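Long-range contacts in sortase, SrtB family (Streptococcus pneumoniae PCS8235, PDB 4Y4Q), which probably acts as a class B cysteine transpeptidase in the formation of the type II pilus on the pneumococcal surface: residues E168-L173 with H199-A204; L173-Y178 with R232-A237. One frame throughout, in Å; residues are numbered along the deposited sequence.

After the earlier strands of the sheet, the chain forms strand 163-176, which carries one side of both contacts. Contact 1 forms when helix 190-202 ends and its last turn comes back beside residues 168-173. This closes a loop with 25 residues between the two segments. The chain then passes through strands 206-207 and 218-225 before strand 231-240 returns antiparallel to strand 163-176. Contact 2 closes this longer loop, with 53 residues between 173-178 and 232-237. The two loops cross, because the segments alternate along the chain. Leu173 belongs to both contacts. Contact 1 sets the helix end beside the sheet, and contact 2 joins two neighbouring strands within it.

Contact 1. Residues E168-L173 with H199-A204; sequences EIFEML and HLLSVA
Glu171 sends its buried carboxyl group against the main-chain oxygen of Leu200, with Glu171 OE2 only 2.7 Å from Leu200 O. Two oxygens this close suggest that the acid holds a proton. The carbonyl belongs to the last turn of helix 190-202, and the negative end of a helix would probably favour the neutral acid. The side chain gets there by being extended, with CG anti to the backbone N (chi1 172°). Apolar groups flank the carboxyl. Glu171 OE1 lies 3.3 Å from Leu201 CD2, and Glu171 OE2 is equally near Ala204 CB.

Leu173 packs beside this acid. With CG between the backbone N and the carbonyl carbon (chi1 52°), Leu173 turns CD2 to the helix end. Leu173 CD2 touches Leu200 CD1 at 3.6 Å, and the two side chains cross at about a right angle. Leu173 CD2 also meets Val203 CG2 at 3.6 Å. Phe170 makes a looser contact. Leu201 CD2 comes to the edge of the Phe170 ring, near its plane, 4.0 Å from Phe170 CE1. Leu212 and Val236 also touch the Phe170 side chain.

The helix is finishing here. Val203 is the first residue to leave helical geometry, and Ser202 OG bonds back to His199 O. Ala204 then brings the chain close to Leu173. On the strand, Phe170 and Glu171 both face Val236 of strand 231-240, the pattern of a classic beta bulge. The arrangement is that of a helix end packed beside a bulged strand of the sortase beta-barrel fold.

Contact 2. Residues L173-Y178 with R232-A237; sequences LEVDAY and RHIVVA
Leu173 and Ile234 are joined by two main-chain hydrogen bonds, from Leu173 N to Ile234 O at 2.9 Å and from Ile234 N to Leu173 O. Val175 and Arg232 form the second such pair. Arg232 N gives to Val175 O at 2.9 Å, while the return bond from Val175 N to Arg232 O is longer, 3.3 Å. Glu174 and His233 lie between them as a non-hydrogen-bonded pair. The contact pairs strands 163-176 and 231-240 of the sortase beta-barrel. The short strand segments run antiparallel but twisted, at 139°.

Glu174 and His233 project side by side from one face of the sheet. Glu174 OE2 meets the edge of the imidazole in its plane, 3.0 Å from His233 CE1. The carboxylate is turned 60° from the ring. Phe225 of strand 218-225, the other neighbour of strand 231-240, meets the His233 ring.

The other face carries Leu173, Val175, Arg232 and Ile234. Leu173 CD1 presses on Ile234 CB at 3.5 Å, which is tight for two carbons. Val175 crosses Ile234 at about a right angle, with its CG2 on Ile234 CD1. Arg232 bends at chi2 (-69°), and its guanidinium lies flat against Ala177. Ala177 CB stands over the centre of one face, 3.6 Å from Arg232 CZ. Ala177 follows the strand in an Asx turn, in which Tyr178 N bonds to Asp176 OD2 at 2.7 Å.

The chemistry implies that main-chain bonds set the strand register. The Glu174 carboxylate adds no clear hydrogen bond to His233. Apolar side chains pack on the other face, where Ala177 leaves the guanidinium N-H edges clear.

Contact 1. Residues E168-L173 with H199-A204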
# COMPACT_ATOMS: atom_id res chain seq x y z
N GLU A 168 6.45 -5.45 -6.28
CA GLU A 168 7.72 -5.79 -5.67
C GLU A 168 7.96 -4.86 -4.49
O GLU A 168 8.14 -3.66 -4.68
CB GLU A 168 8.85 -5.67 -6.69
CG GLU A 168 10.22 -6.05 -6.12
CD GLU A 168 11.25 -6.32 -7.21
OE1 GLU A 168 10.95 -6.10 -8.41
OE2 GLU A 168 12.37 -6.76 -6.86
N ILE A 169 7.95 -5.39 -3.28
CA ILE A 169 8.19 -4.55 -2.10
C ILE A 169 9.66 -4.09 -2.06
O ILE A 169 10.57 -4.90 -2.26
CB ILE A 169 7.82 -5.30 -0.81
CG1 ILE A 169 6.30 -5.50 -0.74
CG2 ILE A 169 8.26 -4.53 0.42
CD1 ILE A 169 5.88 -6.38 0.40
N PHE A 170 9.90 -2.80 -1.81
CA PHE A 170 11.28 -2.34 -1.64
C PHE A 170 11.58 -1.62 -0.32
O PHE A 170 12.73 -1.29 -0.05
CB PHE A 170 11.74 -1.46 -2.81
CG PHE A 170 10.96 -0.19 -2.96
CD1 PHE A 170 11.33 0.96 -2.28
CD2 PHE A 170 9.84 -0.15 -3.77
CE1 PHE A 170 10.60 2.14 -2.42
CE2 PHE A 170 9.11 1.02 -3.91
CZ PHE A 170 9.50 2.16 -3.23
N GLU A 171 10.56 -1.37 0.49
CA GLU A 171 10.82 -0.62 1.72
C GLU A 171 9.79 -0.87 2.82
O GLU A 171 8.59 -1.04 2.54
CB GLU A 171 10.92 0.89 1.43
CG GLU A 171 10.98 1.74 2.70
CD GLU A 171 11.28 3.22 2.46
OE1 GLU A 171 11.58 3.62 1.31
OE2 GLU A 171 11.21 3.98 3.45
N MET A 172 10.25 -0.90 4.07
CA MET A 172 9.34 -0.77 5.21
C MET A 172 9.80 0.40 6.07
O MET A 172 11.01 0.61 6.28
CB MET A 172 9.34 -2.05 6.06
CG MET A 172 8.09 -2.23 6.93
SD MET A 172 8.16 -1.50 8.59
CE MET A 172 9.88 -1.63 8.87
N LEU A 173 8.85 1.17 6.58
CA LEU A 173 9.25 2.24 7.47
C LEU A 173 8.21 2.42 8.54
O LEU A 173 7.07 1.98 8.36
CB LEU A 173 9.52 3.55 6.71
CG LEU A 173 8.53 4.18 5.72
CD1 LEU A 173 7.26 4.51 6.40
CD2 LEU A 173 9.10 5.48 5.21
N HIS A 199 13.65 11.10 0.03
CA HIS A 199 13.38 11.22 1.46
C HIS A 199 12.79 9.93 1.99
O HIS A 199 13.24 9.41 3.02
CB HIS A 199 12.44 12.40 1.77
CG HIS A 199 12.08 12.51 3.22
ND1 HIS A 199 10.90 12.01 3.73
CD2 HIS A 199 12.76 13.02 4.27
CE1 HIS A 199 10.87 12.22 5.04
NE2 HIS A 199 11.98 12.83 5.39
N LEU A 200 11.79 9.41 1.29
CA LEU A 200 11.15 8.14 1.64
C LEU A 200 12.20 7.06 1.93
O LEU A 200 12.19 6.43 2.97
CB LEU A 200 10.21 7.70 0.53
CG LEU A 200 9.24 6.54 0.80
CD1 LEU A 200 8.34 6.85 2.00
CD2 LEU A 200 8.41 6.27 -0.43
N LEU A 201 13.15 6.90 1.01
CA LEU A 201 14.21 5.92 1.20
C LEU A 201 15.10 6.24 2.40
O LEU A 201 15.54 5.33 3.11
CB LEU A 201 15.04 5.79 -0.09
CG LEU A 201 14.26 5.15 -1.25
CD1 LEU A 201 14.96 5.34 -2.59
CD2 LEU A 201 14.01 3.66 -0.97
N SER A 202 15.37 7.52 2.65
CA SER A 202 16.32 7.89 3.69
C SER A 202 15.83 7.56 5.10
O SER A 202 16.63 7.43 6.01
CB SER A 202 16.70 9.38 3.60
OG SER A 202 15.57 10.22 3.81
N VAL A 203 14.51 7.43 5.27
CA VAL A 203 13.95 7.14 6.59
C VAL A 203 13.50 5.67 6.71
O VAL A 203 12.77 5.30 7.64
CB VAL A 203 12.79 8.09 6.94
CG1 VAL A 203 13.29 9.54 6.99
CG2 VAL A 203 11.67 7.96 5.92
N ALA A 204 13.95 4.84 5.78
CA ALA A 204 13.55 3.43 5.74
C ALA A 204 14.05 2.68 6.97
O ALA A 204 15.17 2.92 7.43
CB ALA A 204 14.09 2.78 4.49

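Contact 2. Residues L173-Y178 with R232-A237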
# COMPACT_ATOMS: atom_id res chain seq x y z
N LEU A 173 8.85 1.17 6.58
CA LEU A 173 9.25 2.24 7.47
C LEU A 173 8.21 2.42 8.54
O LEU A 173 7.07 1.98 8.36
CB LEU A 173 9.52 3.55 6.71
CG LEU A 173 8.53 4.18 5.72
CD1 LEU A 173 7.26 4.51 6.40
CD2 LEU A 173 9.10 5.48 5.21
N GLU A 174 8.60 3.07 9.63
CA GLU A 174 7.66 3.45 10.68
C GLU A 174 7.70 4.97 10.80
O GLU A 174 8.78 5.57 10.79
CB GLU A 174 8.04 2.78 12.02
CG GLU A 174 7.90 1.25 11.99
CD GLU A 174 8.38 0.56 13.27
OE1 GLU A 174 8.95 1.24 14.16
OE2 GLU A 174 8.18 -0.67 13.39
N VAL A 175 6.53 5.59 10.90
CA VAL A 175 6.44 7.04 10.93
C VAL A 175 5.29 7.45 11.82
O VAL A 175 4.48 6.62 12.22
CB VAL A 175 6.11 7.61 9.53
CG1 VAL A 175 7.26 7.41 8.56
CG2 VAL A 175 4.84 6.95 8.98
N ASP A 176 5.22 8.75 12.11
CA ASP A 176 4.10 9.30 12.84
C ASP A 176 2.97 9.56 11.85
O ASP A 176 3.22 9.79 10.66
CB ASP A 176 4.50 10.58 13.54
CG ASP A 176 3.32 11.35 14.07
OD1 ASP A 176 2.87 11.02 15.19
OD2 ASP A 176 2.83 12.26 13.36
N ALA A 177 1.73 9.55 12.32
CA ALA A 177 0.58 9.58 11.41
C ALA A 177 0.42 10.94 10.75
O ALA A 177 -0.22 11.05 9.69
CB ALA A 177 -0.70 9.20 12.15
N TYR A 178 0.98 11.97 11.39
CA TYR A 178 0.90 13.33 10.89
C TYR A 178 2.20 13.74 10.18
O TYR A 178 2.52 14.93 10.11
CB TYR A 178 0.56 14.31 12.03
CG TYR A 178 -0.71 13.94 12.76
CD1 TYR A 178 -1.69 13.18 12.14
CD2 TYR A 178 -0.92 14.33 14.08
CE1 TYR A 178 -2.85 12.81 12.80
CE2 TYR A 178 -2.09 13.97 14.75
CZ TYR A 178 -3.04 13.21 14.10
OH TYR A 178 -4.21 12.83 14.73
N ARG A 232 2.40 4.68 12.86
CA ARG A 232 1.94 3.88 11.74
C ARG A 232 3.04 3.00 11.13
O ARG A 232 4.20 3.33 11.18
CB ARG A 232 1.37 4.77 10.64
CG ARG A 232 0.20 5.63 11.03
CD ARG A 232 -1.06 4.85 11.29
NE ARG A 232 -2.21 5.70 11.53
CZ ARG A 232 -2.60 6.16 12.71
NH1 ARG A 232 -1.92 5.88 13.80
NH2 ARG A 232 -3.67 6.91 12.80
N HIS A 233 2.64 1.90 10.51
CA HIS A 233 3.57 1.02 9.80
C HIS A 233 3.30 1.15 8.30
O HIS A 233 2.13 1.16 7.90
CB HIS A 233 3.29 -0.44 10.16
CG HIS A 233 3.79 -0.85 11.51
ND1 HIS A 233 5.11 -0.72 11.89
CD2 HIS A 233 3.15 -1.42 12.56
CE1 HIS A 233 5.26 -1.19 13.12
NE2 HIS A 233 4.08 -1.62 13.54
N ILE A 234 4.35 1.22 7.48
CA ILE A 234 4.17 1.28 6.04
C ILE A 234 5.08 0.31 5.30
O ILE A 234 6.27 0.22 5.61
CB ILE A 234 4.44 2.71 5.52
CG1 ILE A 234 3.46 3.72 6.14
CG2 ILE A 234 4.37 2.77 3.98
CD1 ILE A 234 3.83 5.16 5.84
N VAL A 235 4.53 -0.44 4.34
CA VAL A 235 5.39 -1.11 3.35
C VAL A 235 5.19 -0.43 2.01
O VAL A 235 4.09 -0.01 1.68
CB VAL A 235 5.17 -2.66 3.21
CG1 VAL A 235 5.56 -3.37 4.48
CG2 VAL A 235 3.76 -3.01 2.82
N VAL A 236 6.28 -0.28 1.25
CA VAL A 236 6.19 0.38 -0.04
C VAL A 236 6.57 -0.57 -1.16
O VAL A 236 7.58 -1.28 -1.08
CB VAL A 236 7.09 1.63 -0.11
CG1 VAL A 236 6.65 2.52 -1.26
CG2 VAL A 236 7.00 2.41 1.19
N ALA A 237 5.78 -0.58 -2.22
CA ALA A 237 5.98 -1.50 -3.33
C ALA A 237 5.97 -0.77 -4.66
O ALA A 237 5.22 0.21 -4.84
CB ALA A 237 4.90 -2.54 -3.32